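Local atomic coordinates of dermonecrotic toxin (Pasteurella multocida, PDB entry 2EBF), a protein that is a mitogenic and bone-resorbing toxin associated with the severe progressive form of atrophic rhinitis in pigs, represented here by its C-terminal region. Residues A[199-211]-A[304-316]. Sequence-based numbering, arbitrary orientation.
With GLC (alpha-D-glucopyranose), chain B.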
ATOM      1  N   ILE A 199       7.596   4.689 -32.479  1.00 49.28           N
ATOM      2  CA  ILE A 199       8.231   4.572 -31.164  1.00 49.01           C
ATOM      3  C   ILE A 199       8.247   3.111 -30.710  1.00 48.93           C
ATOM      4  O   ILE A 199       7.219   2.427 -30.745  1.00 48.95           O
ATOM      5  CB  ILE A 199       7.558   5.490 -30.106  1.00 49.18           C
ATOM      6  CG1 ILE A 199       8.137   6.903 -30.186  1.00 49.08           C
ATOM      7  CG2 ILE A 199       7.772   4.962 -28.702  1.00 48.73           C
ATOM      8  CD1 ILE A 199       7.295   7.865 -30.954  1.00 49.85           C
ATOM      9  N   ASP A 200       9.425   2.643 -30.301  1.00 48.80           N
ATOM     10  CA  ASP A 200       9.635   1.231 -29.979  1.00 48.85           C
ATOM     11  C   ASP A 200       9.962   0.984 -28.501  1.00 48.32           C
ATOM     12  O   ASP A 200      10.331  -0.131 -28.112  1.00 48.57           O
ATOM     13  CB  ASP A 200      10.710   0.621 -30.905  1.00 49.16           C
ATOM     14  CG  ASP A 200      12.098   1.231 -30.696  1.00 50.24           C
ATOM     15  OD1 ASP A 200      13.097   0.539 -30.996  1.00 51.38           O
ATOM     16  OD2 ASP A 200      12.196   2.392 -30.239  1.00 50.94           O
ATOM     17  N   PHE A 201       9.826   2.029 -27.686  1.00 47.45           N
ATOM     18  CA  PHE A 201       9.984   1.917 -26.237  1.00 46.29           C
ATOM     19  C   PHE A 201       8.707   2.381 -25.525  1.00 45.44           C
ATOM     20  O   PHE A 201       7.938   3.151 -26.103  1.00 45.25           O
ATOM     21  CB  PHE A 201      11.217   2.699 -25.748  1.00 46.54           C
ATOM     22  CG  PHE A 201      11.237   4.157 -26.152  1.00 46.89           C
ATOM     23  CD1 PHE A 201      10.538   5.114 -25.417  1.00 47.29           C
ATOM     24  CD2 PHE A 201      11.986   4.576 -27.249  1.00 47.31           C
ATOM     25  CE1 PHE A 201      10.564   6.463 -25.782  1.00 47.22           C
ATOM     26  CE2 PHE A 201      12.020   5.923 -27.622  1.00 47.15           C
ATOM     27  CZ  PHE A 201      11.307   6.866 -26.886  1.00 47.65           C
ATOM     28  N   PRO A 202       8.453   1.879 -24.295  1.00 44.27           N
ATOM     29  CA  PRO A 202       7.372   2.452 -23.489  1.00 43.29           C
ATOM     30  C   PRO A 202       7.662   3.917 -23.184  1.00 42.07           C
ATOM     31  O   PRO A 202       8.738   4.243 -22.680  1.00 41.76           O
ATOM     32  CB  PRO A 202       7.405   1.623 -22.196  1.00 43.29           C
ATOM     33  CG  PRO A 202       8.113   0.364 -22.559  1.00 44.00           C
ATOM     34  CD  PRO A 202       9.111   0.752 -23.606  1.00 44.38           C
ATOM     35  N   VAL A 203       6.713   4.789 -23.511  1.00 40.85           N
ATOM     36  CA  VAL A 203       6.858   6.224 -23.268  1.00 39.33           C
ATOM     37  C   VAL A 203       6.354   6.615 -21.877  1.00 38.40           C
ATOM     38  O   VAL A 203       5.271   6.200 -21.450  1.00 38.07           O
ATOM     39  CB  VAL A 203       6.130   7.068 -24.345  1.00 39.39           C
ATOM     40  CG1 VAL A 203       6.312   8.556 -24.078  1.00 39.16           C
ATOM     41  CG2 VAL A 203       6.647   6.730 -25.734  1.00 39.42           C
ATOM     42  N   LYS A 204       7.152   7.424 -21.187  1.00 37.06           N
ATOM     43  CA  LYS A 204       6.789   7.956 -19.882  1.00 35.97           C
ATOM     44  C   LYS A 204       6.394   9.430 -19.981  1.00 35.31           C
ATOM     45  O   LYS A 204       5.402   9.850 -19.382  1.00 34.70           O
ATOM     46  CB  LYS A 204       7.940   7.767 -18.890  1.00 35.89           C
ATOM     47  CG  LYS A 204       8.329   6.315 -18.665  1.00 35.47           C
ATOM     48  CD  LYS A 204       9.543   6.198 -17.754  1.00 36.78           C
ATOM     49  CE  LYS A 204      10.082   4.770 -17.714  1.00 37.46           C
ATOM     50  NZ  LYS A 204       9.195   3.841 -16.953  1.00 39.37           N
ATOM     51  N   TYR A 205       7.165  10.202 -20.749  1.00 34.23           N
ATOM     52  CA  TYR A 205       6.943  11.640 -20.880  1.00 33.74           C
ATOM     53  C   TYR A 205       6.919  12.095 -22.338  1.00 33.99           C
ATOM     54  O   TYR A 205       7.629  11.551 -23.189  1.00 33.53           O
ATOM     55  CB  TYR A 205       7.988  12.436 -20.089  1.00 33.18           C
ATOM     56  CG  TYR A 205       8.391  11.791 -18.769  1.00 32.40           C
ATOM     57  CD1 TYR A 205       9.555  11.029 -18.679  1.00 31.07           C
ATOM     58  CD2 TYR A 205       7.602  11.932 -17.622  1.00 32.48           C
ATOM     59  CE1 TYR A 205       9.933  10.420 -17.483  1.00 30.76           C
ATOM     60  CE2 TYR A 205       7.973  11.328 -16.408  1.00 31.50           C
ATOM     61  CZ  TYR A 205       9.145  10.571 -16.350  1.00 32.04           C
ATOM     62  OH  TYR A 205       9.545   9.963 -15.172  1.00 30.46           O
ATOM     63  N   VAL A 206       6.074  13.081 -22.619  1.00 34.07           N
ATOM     64  CA  VAL A 206       6.023  13.688 -23.944  1.00 34.78           C
ATOM     65  C   VAL A 206       6.024  15.196 -23.809  1.00 35.24           C
ATOM     66  O   VAL A 206       5.249  15.761 -23.034  1.00 35.27           O
ATOM     67  CB  VAL A 206       4.787  13.234 -24.766  1.00 34.64           C
ATOM     68  CG1 VAL A 206       4.732  13.951 -26.121  1.00 34.46           C
ATOM     69  CG2 VAL A 206       4.804  11.739 -24.986  1.00 34.44           C
ATOM     70  N   ILE A 207       6.921  15.840 -24.551  1.00 36.09           N
ATOM     71  CA  ILE A 207       6.829  17.269 -24.780  1.00 36.79           C
ATOM     72  C   ILE A 207       6.171  17.408 -26.154  1.00 37.52           C
ATOM     73  O   ILE A 207       6.770  17.080 -27.185  1.00 37.24           O
ATOM     74  CB  ILE A 207       8.215  17.973 -24.715  1.00 37.21           C
ATOM     75  CG1 ILE A 207       8.725  18.060 -23.270  1.00 37.25           C
ATOM     76  CG2 ILE A 207       8.122  19.387 -25.275  1.00 36.72           C
ATOM     77  CD1 ILE A 207       9.143  16.737 -22.638  1.00 38.54           C
ATOM     78  N   GLU A 208       4.920  17.863 -26.146  1.00 37.93           N
ATOM     79  CA  GLU A 208       4.075  17.867 -27.338  1.00 38.96           C
ATOM     80  C   GLU A 208       4.574  18.849 -28.404  1.00 38.97           C
ATOM     81  O   GLU A 208       4.637  18.509 -29.582  1.00 38.78           O
ATOM     82  CB  GLU A 208       2.621  18.171 -26.949  1.00 38.71           C
ATOM     83  CG  GLU A 208       1.644  18.198 -28.118  1.00 39.72           C
ATOM     84  CD  GLU A 208       0.186  18.188 -27.689  1.00 40.13           C
ATOM     85  OE1 GLU A 208      -0.108  18.512 -26.519  1.00 42.89           O
ATOM     86  OE2 GLU A 208      -0.675  17.855 -28.532  1.00 42.31           O
ATOM     87  N   ASP A 209       4.923  20.059 -27.976  1.00 39.49           N
ATOM     88  CA  ASP A 209       5.435  21.080 -28.884  1.00 39.84           C
ATOM     89  C   ASP A 209       6.857  21.473 -28.502  1.00 39.96           C
ATOM     90  O   ASP A 209       7.081  22.160 -27.505  1.00 39.66           O
ATOM     91  CB  ASP A 209       4.512  22.304 -28.884  1.00 39.84           C
ATOM     92  CG  ASP A 209       4.821  23.284 -30.006  1.00 40.37           C
ATOM     93  OD1 ASP A 209       3.939  24.109 -30.308  1.00 41.41           O
ATOM     94  OD2 ASP A 209       5.928  23.238 -30.590  1.00 40.15           O
ATOM     95  N   ILE A 210       7.808  21.043 -29.324  1.00 40.48           N
ATOM     96  CA  ILE A 210       9.234  21.307 -29.124  1.00 41.17           C
ATOM     97  C   ILE A 210       9.611  22.801 -29.023  1.00 41.44           C
ATOM     98  O   ILE A 210      10.615  23.149 -28.395  1.00 41.48           O
ATOM     99  CB  ILE A 210      10.072  20.566 -30.224  1.00 41.52           C
ATOM    100  CG1 ILE A 210      10.159  19.061 -29.920  1.00 41.45           C
ATOM    101  CG2 ILE A 210      11.458  21.153 -30.402  1.00 41.76           C
ATOM    102  CD1 ILE A 210      10.203  18.719 -28.452  1.00 42.21           C
ATOM    103  N   SER A 211       8.797  23.669 -29.624  1.00 41.53           N
ATOM    104  CA  SER A 211       9.030  25.120 -29.597  1.00 41.59           C
ATOM    105  C   SER A 211       9.066  25.709 -28.184  1.00 41.48           C
ATOM    106  O   SER A 211       9.601  26.796 -27.976  1.00 41.22           O
ATOM    107  CB  SER A 211       7.987  25.857 -30.448  1.00 41.69           C
ATOM    108  OG  SER A 211       6.728  25.914 -29.797  1.00 42.29           O
ATOM    109  N   GLY A 304       5.556  20.267 -11.214  1.00 35.00           N
ATOM    110  CA  GLY A 304       6.209  18.980 -10.988  1.00 33.66           C
ATOM    111  C   GLY A 304       6.591  18.388 -12.330  1.00 32.42           C
ATOM    112  O   GLY A 304       5.950  18.678 -13.345  1.00 32.49           O
ATOM    113  N   PHE A 305       7.637  17.566 -12.350  1.00 31.77           N
ATOM    114  CA  PHE A 305       8.152  17.018 -13.612  1.00 30.81           C
ATOM    115  C   PHE A 305       7.085  16.190 -14.310  1.00 30.57           C
ATOM    116  O   PHE A 305       6.802  16.379 -15.502  1.00 30.33           O
ATOM    117  CB  PHE A 305       9.419  16.185 -13.379  1.00 30.72           C
ATOM    118  CG  PHE A 305      10.093  15.732 -14.649  1.00 30.50           C
ATOM    119  CD1 PHE A 305      11.126  16.489 -15.217  1.00 30.25           C
ATOM    120  CD2 PHE A 305       9.705  14.551 -15.276  1.00 29.54           C
ATOM    121  CE1 PHE A 305      11.755  16.073 -16.391  1.00 30.10           C
ATOM    122  CE2 PHE A 305      10.322  14.131 -16.448  1.00 29.84           C
ATOM    123  CZ  PHE A 305      11.349  14.892 -17.009  1.00 29.98           C
ATOM    124  N   GLU A 306       6.487  15.274 -13.554  1.00 29.83           N
ATOM    125  CA  GLU A 306       5.432  14.420 -14.082  1.00 29.44           C
ATOM    126  C   GLU A 306       4.174  15.225 -14.399  1.00 28.81           C
ATOM    127  O   GLU A 306       3.529  14.985 -15.414  1.00 28.59           O
ATOM    128  CB  GLU A 306       5.125  13.289 -13.100  1.00 29.25           C
ATOM    129  CG  GLU A 306       6.304  12.338 -12.884  1.00 30.01           C
ATOM    130  CD  GLU A 306       7.228  12.764 -11.751  1.00 30.23           C
ATOM    131  OE1 GLU A 306       7.004  13.836 -11.149  1.00 28.64           O
ATOM    132  OE2 GLU A 306       8.177  12.008 -11.458  1.00 30.54           O
ATOM    133  N   GLN A 307       3.838  16.181 -13.530  1.00 28.75           N
ATOM    134  CA  GLN A 307       2.709  17.092 -13.758  1.00 28.83           C
ATOM    135  C   GLN A 307       2.800  17.768 -15.127  1.00 29.21           C
ATOM    136  O   GLN A 307       1.796  17.940 -15.818  1.00 28.90           O
ATOM    137  CB  GLN A 307       2.651  18.168 -12.665  1.00 28.77           C
ATOM    138  CG  GLN A 307       1.488  19.145 -12.847  1.00 28.30           C
ATOM    139  CD  GLN A 307       1.451  20.254 -11.820  1.00 28.80           C
ATOM    140  OE1 GLN A 307       0.382  20.793 -11.511  1.00 30.47           O
ATOM    141  NE2 GLN A 307       2.608  20.605 -11.284  1.00 28.11           N
ATOM    142  N   ALA A 308       4.022  18.132 -15.511  1.00 29.33           N
ATOM    143  CA  ALA A 308       4.277  18.862 -16.744  1.00 29.38           C
ATOM    144  C   ALA A 308       4.367  17.965 -17.979  1.00 29.64           C
ATOM    145  O   ALA A 308       3.860  18.330 -19.047  1.00 29.28           O
ATOM    146  CB  ALA A 308       5.563  19.691 -16.601  1.00 29.43           C
ATOM    147  N   PHE A 309       4.997  16.796 -17.833  1.00 29.85           N
ATOM    148  CA  PHE A 309       5.447  16.020 -18.998  1.00 30.16           C
ATOM    149  C   PHE A 309       4.912  14.595 -19.146  1.00 30.10           C
ATOM    150  O   PHE A 309       4.960  14.032 -20.246  1.00 29.83           O
ATOM    151  CB  PHE A 309       6.974  15.945 -19.028  1.00 30.95           C
ATOM    152  CG  PHE A 309       7.665  17.279 -18.974  1.00 31.96           C
ATOM    153  CD1 PHE A 309       8.715  17.486 -18.080  1.00 33.00           C
ATOM    154  CD2 PHE A 309       7.291  18.317 -19.824  1.00 32.49           C
ATOM    155  CE1 PHE A 309       9.382  18.705 -18.024  1.00 32.92           C
ATOM    156  CE2 PHE A 309       7.947  19.547 -19.777  1.00 33.47           C
ATOM    157  CZ  PHE A 309       8.998  19.742 -18.878  1.00 33.26           C
ATOM    158  N   ALA A 310       4.428  13.998 -18.058  1.00 29.81           N
ATOM    159  CA  ALA A 310       3.988  12.609 -18.114  1.00 29.69           C
ATOM    160  C   ALA A 310       2.847  12.435 -19.111  1.00 29.91           C
ATOM    161  O   ALA A 310       2.011  13.330 -19.269  1.00 29.78           O
ATOM    162  CB  ALA A 310       3.579  12.107 -16.720  1.00 29.54           C
ATOM    163  N   THR A 311       2.824  11.300 -19.804  1.00 29.76           N
ATOM    164  CA  THR A 311       1.614  10.900 -20.500  1.00 30.55           C
ATOM    165  C   THR A 311       0.569  10.628 -19.429  1.00 30.95           C
ATOM    166  O   THR A 311       0.923  10.229 -18.319  1.00 30.42           O
ATOM    167  CB  THR A 311       1.816   9.622 -21.329  1.00 30.84           C
ATOM    168  OG1 THR A 311       0.611   9.322 -22.043  1.00 34.95           O
ATOM    169  CG2 THR A 311       2.150   8.460 -20.453  1.00 28.41           C
ATOM    170  N   ARG A 312      -0.705  10.837 -19.747  1.00 31.55           N
ATOM    171  CA  ARG A 312      -1.755  10.579 -18.756  1.00 32.24           C
ATOM    172  C   ARG A 312      -1.715   9.129 -18.296  1.00 32.41           C
ATOM    173  O   ARG A 312      -1.988   8.826 -17.138  1.00 32.47           O
ATOM    174  CB  ARG A 312      -3.145  10.942 -19.285  1.00 32.44           C
ATOM    175  CG  ARG A 312      -4.288  10.559 -18.325  1.00 33.57           C
ATOM    176  CD  ARG A 312      -4.046  11.046 -16.887  1.00 38.59           C
ATOM    177  NE  ARG A 312      -4.673  12.332 -16.676  1.00 41.98           N
ATOM    178  CZ  ARG A 312      -5.660  12.584 -15.816  1.00 40.07           C
ATOM    179  NH1 ARG A 312      -6.136  11.654 -14.992  1.00 40.08           N
ATOM    180  NH2 ARG A 312      -6.148  13.810 -15.769  1.00 38.55           N
ATOM    181  N   ASN A 313      -1.348   8.240 -19.210  1.00 32.48           N
ATOM    182  CA  ASN A 313      -1.260   6.824 -18.911  1.00 32.69           C
ATOM    183  C   ASN A 313      -0.189   6.480 -17.883  1.00 31.73           C
ATOM    184  O   ASN A 313      -0.431   5.694 -16.964  1.00 30.81           O
ATOM    185  CB  ASN A 313      -0.998   6.053 -20.194  1.00 33.86           C
ATOM    186  CG  ASN A 313      -2.073   5.047 -20.481  1.00 37.95           C
ATOM    187  OD1 ASN A 313      -1.891   3.840 -20.253  1.00 42.75           O
ATOM    188  ND2 ASN A 313      -3.226   5.532 -20.954  1.00 39.61           N
ATOM    189  N   PHE A 314       1.003   7.056 -18.060  1.00 30.56           N
ATOM    190  CA  PHE A 314       2.112   6.861 -17.133  1.00 29.78           C
ATOM    191  C   PHE A 314       1.776   7.514 -15.796  1.00 29.16           C
ATOM    192  O   PHE A 314       2.036   6.947 -14.737  1.00 28.73           O
ATOM    193  CB  PHE A 314       3.406   7.454 -17.708  1.00 29.90           C
ATOM    194  CG  PHE A 314       4.586   7.359 -16.783  1.00 30.95           C
ATOM    195  CD1 PHE A 314       5.187   6.136 -16.522  1.00 32.30           C
ATOM    196  CD2 PHE A 314       5.102   8.498 -16.178  1.00 32.13           C
ATOM    197  CE1 PHE A 314       6.292   6.047 -15.663  1.00 32.20           C
ATOM    198  CE2 PHE A 314       6.201   8.418 -15.315  1.00 32.31           C
ATOM    199  CZ  PHE A 314       6.792   7.192 -15.063  1.00 31.87           C
ATOM    200  N   PHE A 315       1.195   8.706 -15.869  1.00 28.13           N
ATOM    201  CA  PHE A 315       0.736   9.430 -14.683  1.00 27.90           C
ATOM    202  C   PHE A 315      -0.214   8.561 -13.841  1.00 28.11           C
ATOM    203  O   PHE A 315       0.039   8.334 -12.663  1.00 28.23           O
ATOM    204  CB  PHE A 315       0.071  10.750 -15.103  1.00 27.36           C
ATOM    205  CG  PHE A 315      -0.314  11.638 -13.948  1.00 26.68           C
ATOM    206  CD1 PHE A 315       0.579  12.596 -13.457  1.00 26.77           C
ATOM    207  CD2 PHE A 315      -1.574  11.531 -13.363  1.00 26.15           C
ATOM    208  CE1 PHE A 315       0.210  13.434 -12.379  1.00 26.98           C
ATOM    209  CE2 PHE A 315      -1.945  12.366 -12.278  1.00 25.87           C
ATOM    210  CZ  PHE A 315      -1.047  13.312 -11.807  1.00 25.78           C
ATOM    211  N   ASN A 316      -1.280   8.056 -14.458  1.00 28.47           N
ATOM    212  CA  ASN A 316      -2.250   7.191 -13.760  1.00 28.54           C
ATOM    213  C   ASN A 316      -1.629   5.940 -13.149  1.00 28.88           C
ATOM    214  O   ASN A 316      -1.942   5.564 -12.022  1.00 28.72           O
ATOM    215  CB  ASN A 316      -3.388   6.792 -14.707  1.00 28.66           C
ATOM    216  CG  ASN A 316      -4.316   7.939 -15.013  1.00 28.31           C
ATOM    217  OD1 ASN A 316      -4.254   8.987 -14.370  1.00 27.61           O
ATOM    218  ND2 ASN A 316      -5.199   7.744 -15.994  1.00 28.79           N
TER
HETATM  219  C1  GLC B   2      -4.261  17.742 -20.250  1.00 46.44           C
HETATM  220  C2  GLC B   2      -4.457  17.404 -21.732  1.00 47.19           C
HETATM  221  C3  GLC B   2      -5.938  17.153 -22.029  1.00 46.81           C
HETATM  222  C4  GLC B   2      -6.511  16.083 -21.091  1.00 45.80           C
HETATM  223  C5  GLC B   2      -6.212  16.392 -19.613  1.00 44.69           C
HETATM  224  C6  GLC B   2      -6.588  15.226 -18.690  1.00 43.25           C
HETATM  225  O1  GLC B   2      -4.877  19.000 -19.965  1.00 47.19           O
HETATM  226  O2  GLC B   2      -3.951  18.453 -22.577  1.00 47.70           O
HETATM  227  O3  GLC B   2      -6.087  16.727 -23.386  1.00 47.92           O
HETATM  228  O4  GLC B   2      -7.916  15.944 -21.320  1.00 44.23           O
HETATM  229  O5  GLC B   2      -4.825  16.712 -19.413  1.00 45.35           O
HETATM  230  O6  GLC B   2      -5.738  14.083 -18.894  1.00 40.20           O
HETATM  231  O   HOH W   1       8.299   9.868 -13.009  1.00 26.06           O
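Tyr205 drives its ring into the elbow between helices 305-309 and 312-333 and meets a phenylalanine from each. Phe305 presents its edge to one face of the tyrosine in a T-shaped pair, planes at 86°, with CE2 over the ring centre. Phe314 leans in obliquely, its CE2 3.6 Å from Tyr205 CE2. The Phe314 ring, swung away from its own backbone N (chi1 177°), turns one face to Lys204, whose CB stands 3.8 Å from the ring centroid, almost exactly on the normal; Lys204 CG and CD run out over the CE1 rim. Tyr205 OH is hydrogen-bonded to Tyr267 N, and a water a short 2.5 Å from that OH donates to Glu306 OE2. Farther along the strand, Ile207 CD1 rests off-centre over the Phe309 ring, 3.7 Å from CD2. Two backbone bonds straddle Tyr205, Val206 N to Phe309 O (2.8 Å) and Thr311 N to Lys204 O (3.0 Å), flanking a single bridge, Tyr205 to Ala310. On its other edge the strand pairs with 260-263 through a classic beta bulge at Ile263. Arg312, which starts the second helix, belongs to the glycan pocket: its NE lies 3.0 Å from glucose O6, its NH2 salt-bridges Glu100. The aromatic cluster of Tyr205, Phe305 and Phe314 thus packs the bend between consecutive helices against the outermost strand of a three-stranded antiparallel sheet, within the toxin's own C2 domain.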